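Local structure of glucose 1-dehydrogenase (2B5W) at residues C38-E43 with L61-V66. The protein oxidises D-glucose to D-glucono-1,5-lactone, and other aldose sugars likewise, with NADP+ or NAD+, preferring NADP+, at a catalytic zinc ion. The protein carries 1 engineered substitution. Residues are numbered along the deposited sequence; the frame is centred on the assembly and turned at random.
Sequences CGTDHE and LGHEAV. Engineered in segment 38-43: Cys38 (natural residue Asp). With ZN (zinc ion), chain B; NAP (NADP nicotinamide-adenine-dinucleotide phosphate), chain I.
Cys38, an engineered residue, meets His63 and Glu64 at the zinc ion, which all three bind: SG at 2.3 Å, His63 NE2 at 2.1 Å and Glu64 OE2 at 1.9 Å from the metal. The sulfur lies at the imidazole edge, in the ring plane, and Cys38 CB packs 3.2 Å from Glu64 OE2. A chi1 of 79° sets SG between its own backbone N and carbonyl carbon, where it also accepts a weak bond from Thr40 N. Asp41 approaches the CE1 corner of the imidazole obliquely, the carboxylate and ring planes 19° apart and OD1 3.3 Å from His63 CE1. The anti lone pair of that OD1 takes Cys38 N at 3.0 Å, closing a capping box at the start of helix 39-46. Glu64 OE1, turned from the metal, forms a salt bridge with Lys349. The contact thins at Leu61, whose CB is 4.3 Å from Asp41 OD2. Glu43 lies apart from 61-66, on the exposed cofactor side, where its OE2 accepts a hydrogen bond from NADP O2D, while Gly39 N donates to the phosphate oxygen O2N. With Glu150 alongside, this is the catalytic zinc site of the zinc-containing alcohol dehydrogenase family, set in the GroES-like domain beside the cofactor.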
loop_
_atom_site.group_PDB
_atom_site.type_symbol
_atom_site.label_atom_id
_atom_site.label_comp_id
_atom_site.label_asym_id
_atom_site.label_seq_id
_atom_site.Cartn_x
_atom_site.Cartn_y
_atom_site.Cartn_z
ATOM N N CYS A 38 -1.357 -7.390 -26.477
ATOM C CA CYS A 38 -1.510 -6.192 -25.638
ATOM C C CYS A 38 -0.221 -5.398 -25.640
ATOM O O CYS A 38 0.733 -5.744 -26.332
ATOM C CB CYS A 38 -1.923 -6.511 -24.201
ATOM S SG CYS A 38 -0.586 -7.081 -23.112
ATOM N N GLY A 39 -0.200 -4.341 -24.838
ATOM C CA GLY A 39 0.957 -3.466 -24.802
ATOM C C GLY A 39 2.229 -4.226 -24.485
ATOM O O GLY A 39 3.293 -3.930 -25.017
ATOM N N THR A 40 2.126 -5.214 -23.608
ATOM C CA THR A 40 3.278 -6.034 -23.288
ATOM C C THR A 40 3.914 -6.623 -24.536
ATOM O O THR A 40 5.132 -6.733 -24.637
ATOM C CB THR A 40 2.887 -7.192 -22.320
ATOM O OG1 THR A 40 2.271 -6.664 -21.121
ATOM C CG2 THR A 40 4.152 -7.914 -21.831
ATOM N N ASP A 41 3.104 -7.141 -25.451
ATOM C CA ASP A 41 3.644 -7.696 -26.720
ATOM C C ASP A 41 4.396 -6.658 -27.546
ATOM O O ASP A 41 5.426 -6.954 -28.157
ATOM C CB ASP A 41 2.502 -8.255 -27.594
ATOM C CG ASP A 41 1.919 -9.497 -27.020
ATOM O OD1 ASP A 41 0.825 -9.410 -26.418
ATOM O OD2 ASP A 41 2.563 -10.565 -27.112
ATOM N N HIS A 42 3.870 -5.446 -27.596
ATOM C CA HIS A 42 4.549 -4.415 -28.362
ATOM C C HIS A 42 5.870 -4.078 -27.659
ATOM O O HIS A 42 6.865 -3.846 -28.323
ATOM C CB HIS A 42 3.643 -3.211 -28.522
ATOM C CG HIS A 42 2.452 -3.480 -29.391
ATOM N ND1 HIS A 42 2.541 -3.548 -30.764
ATOM C CD2 HIS A 42 1.148 -3.709 -29.084
ATOM C CE1 HIS A 42 1.340 -3.782 -31.269
ATOM N NE2 HIS A 42 0.473 -3.868 -30.278
ATOM N N GLU A 43 5.875 -4.086 -26.327
ATOM C CA GLU A 43 7.110 -3.799 -25.566
ATOM C C GLU A 43 8.162 -4.883 -25.838
ATOM O O GLU A 43 9.328 -4.579 -26.033
ATOM C CB GLU A 43 6.818 -3.665 -24.068
ATOM C CG GLU A 43 5.943 -2.478 -23.696
ATOM C CD GLU A 43 5.326 -2.598 -22.305
ATOM O OE1 GLU A 43 5.953 -3.220 -21.418
ATOM O OE2 GLU A 43 4.201 -2.078 -22.102
ATOM N N LEU A 61 5.843 -15.287 -29.622
ATOM C CA LEU A 61 5.101 -14.295 -28.888
ATOM C C LEU A 61 3.804 -14.874 -28.316
ATOM O O LEU A 61 3.414 -15.971 -28.664
ATOM C CB LEU A 61 4.781 -13.121 -29.792
ATOM C CG LEU A 61 5.965 -12.304 -30.330
ATOM C CD1 LEU A 61 5.424 -11.310 -31.363
ATOM C CD2 LEU A 61 6.667 -11.599 -29.199
ATOM N N GLY A 62 3.163 -14.072 -27.463
ATOM C CA GLY A 62 1.805 -14.309 -27.009
ATOM C C GLY A 62 1.730 -14.900 -25.619
ATOM O O GLY A 62 2.235 -15.998 -25.361
ATOM N N HIS A 63 1.001 -14.213 -24.743
ATOM C CA HIS A 63 0.798 -14.715 -23.384
ATOM C C HIS A 63 -0.687 -14.751 -23.009
ATOM O O HIS A 63 -1.029 -15.153 -21.905
ATOM C CB HIS A 63 1.557 -13.839 -22.370
ATOM C CG HIS A 63 1.149 -12.411 -22.434
ATOM N ND1 HIS A 63 1.653 -11.539 -23.380
ATOM C CD2 HIS A 63 0.220 -11.716 -21.731
ATOM C CE1 HIS A 63 1.037 -10.373 -23.267
ATOM N NE2 HIS A 63 0.147 -10.456 -22.289
ATOM N N GLU A 64 -1.570 -14.298 -23.891
ATOM C CA GLU A 64 -3.026 -14.279 -23.636
ATOM C C GLU A 64 -3.749 -15.296 -24.542
ATOM O O GLU A 64 -4.273 -14.935 -25.616
ATOM C CB GLU A 64 -3.568 -12.902 -23.961
ATOM C CG GLU A 64 -2.866 -11.731 -23.340
ATOM C CD GLU A 64 -3.429 -10.414 -23.796
ATOM O OE1 GLU A 64 -4.342 -10.404 -24.652
ATOM O OE2 GLU A 64 -3.008 -9.407 -23.250
ATOM N N ALA A 65 -3.876 -16.536 -24.107
ATOM C CA ALA A 65 -4.273 -17.595 -24.981
ATOM C C ALA A 65 -5.507 -18.298 -24.523
ATOM O O ALA A 65 -5.784 -18.322 -23.324
ATOM C CB ALA A 65 -3.175 -18.627 -25.117
ATOM N N VAL A 66 -6.230 -18.862 -25.486
ATOM C CA VAL A 66 -7.285 -19.831 -25.222
ATOM C C VAL A 66 -7.143 -20.951 -26.235
ATOM O O VAL A 66 -6.847 -20.710 -27.403
ATOM C CB VAL A 66 -8.715 -19.178 -25.235
ATOM C CG1 VAL A 66 -9.036 -18.464 -26.542
ATOM C CG2 VAL A 66 -9.766 -20.189 -24.912
HETATM ZN ZN ZN B . -1.404 -9.079 -22.355
HETATM P PA NAP I . -1.161 0.569 -23.790
HETATM O O1A NAP I . 0.113 1.074 -24.273
HETATM O O2A NAP I . -2.038 -0.031 -24.898
HETATM O O5B NAP I . -2.003 1.708 -23.095
HETATM C C5B NAP I . -1.454 2.750 -22.334
HETATM C C4B NAP I . -2.418 3.886 -22.595
HETATM O O4B NAP I . -2.108 4.926 -21.695
HETATM C C3B NAP I . -2.334 4.452 -24.026
HETATM O O3B NAP I . -3.573 4.393 -24.715
HETATM C C2B NAP I . -1.864 5.892 -23.816
HETATM O O2B NAP I . -2.500 6.854 -24.642
HETATM C C1B NAP I . -2.227 6.155 -22.375
HETATM N N9A NAP I . -1.330 7.121 -21.770
HETATM C C8A NAP I . 0.035 7.015 -21.646
HETATM N N7A NAP I . 0.492 8.125 -21.035
HETATM C C5A NAP I . -0.575 8.963 -20.809
HETATM C C6A NAP I . -0.718 10.228 -20.231
HETATM N N6A NAP I . 0.334 10.954 -19.798
HETATM N N1A NAP I . -1.968 10.795 -20.146
HETATM C C2A NAP I . -3.087 10.124 -20.594
HETATM N N3A NAP I . -2.962 8.873 -21.174
HETATM C C4A NAP I . -1.735 8.304 -21.260
HETATM O O3 NAP I . -0.948 -0.654 -22.792
HETATM P PN NAP I . -1.998 -1.673 -22.100
HETATM O O1N NAP I . -3.296 -1.013 -21.779
HETATM O O2N NAP I . -1.998 -3.019 -22.755
HETATM O O5D NAP I . -1.065 -1.651 -20.803
HETATM C C5D NAP I . -1.108 -0.563 -19.900
HETATM C C4D NAP I . 0.101 -0.587 -18.967
HETATM O O4D NAP I . 0.003 -1.757 -18.149
HETATM C C3D NAP I . 1.446 -0.673 -19.693
HETATM O O3D NAP I . 2.409 0.154 -19.071
HETATM C C2D NAP I . 1.805 -2.150 -19.569
HETATM O O2D NAP I . 3.171 -2.447 -19.691
HETATM C C1D NAP I . 1.238 -2.471 -18.186
HETATM N N1N NAP I . 0.862 -3.870 -17.946
HETATM C C2N NAP I . 1.264 -4.371 -16.746
HETATM C C3N NAP I . 0.886 -5.632 -16.384
HETATM C C7N NAP I . 1.219 -6.030 -14.976
HETATM O O7N NAP I . 0.988 -7.384 -14.752
HETATM N N7N NAP I . 1.690 -5.106 -14.094
HETATM C C4N NAP I . 0.129 -6.452 -17.230
HETATM C C5N NAP I . -0.284 -5.922 -18.446
HETATM C C6N NAP I . 0.066 -4.609 -18.790
HETATM P P2B NAP I . -1.882 7.286 -26.116
HETATM O O1X NAP I . -1.940 6.198 -27.059
HETATM O O2X NAP I . -2.767 8.489 -26.502
HETATM O O3X NAP I . -0.432 7.743 -25.928
#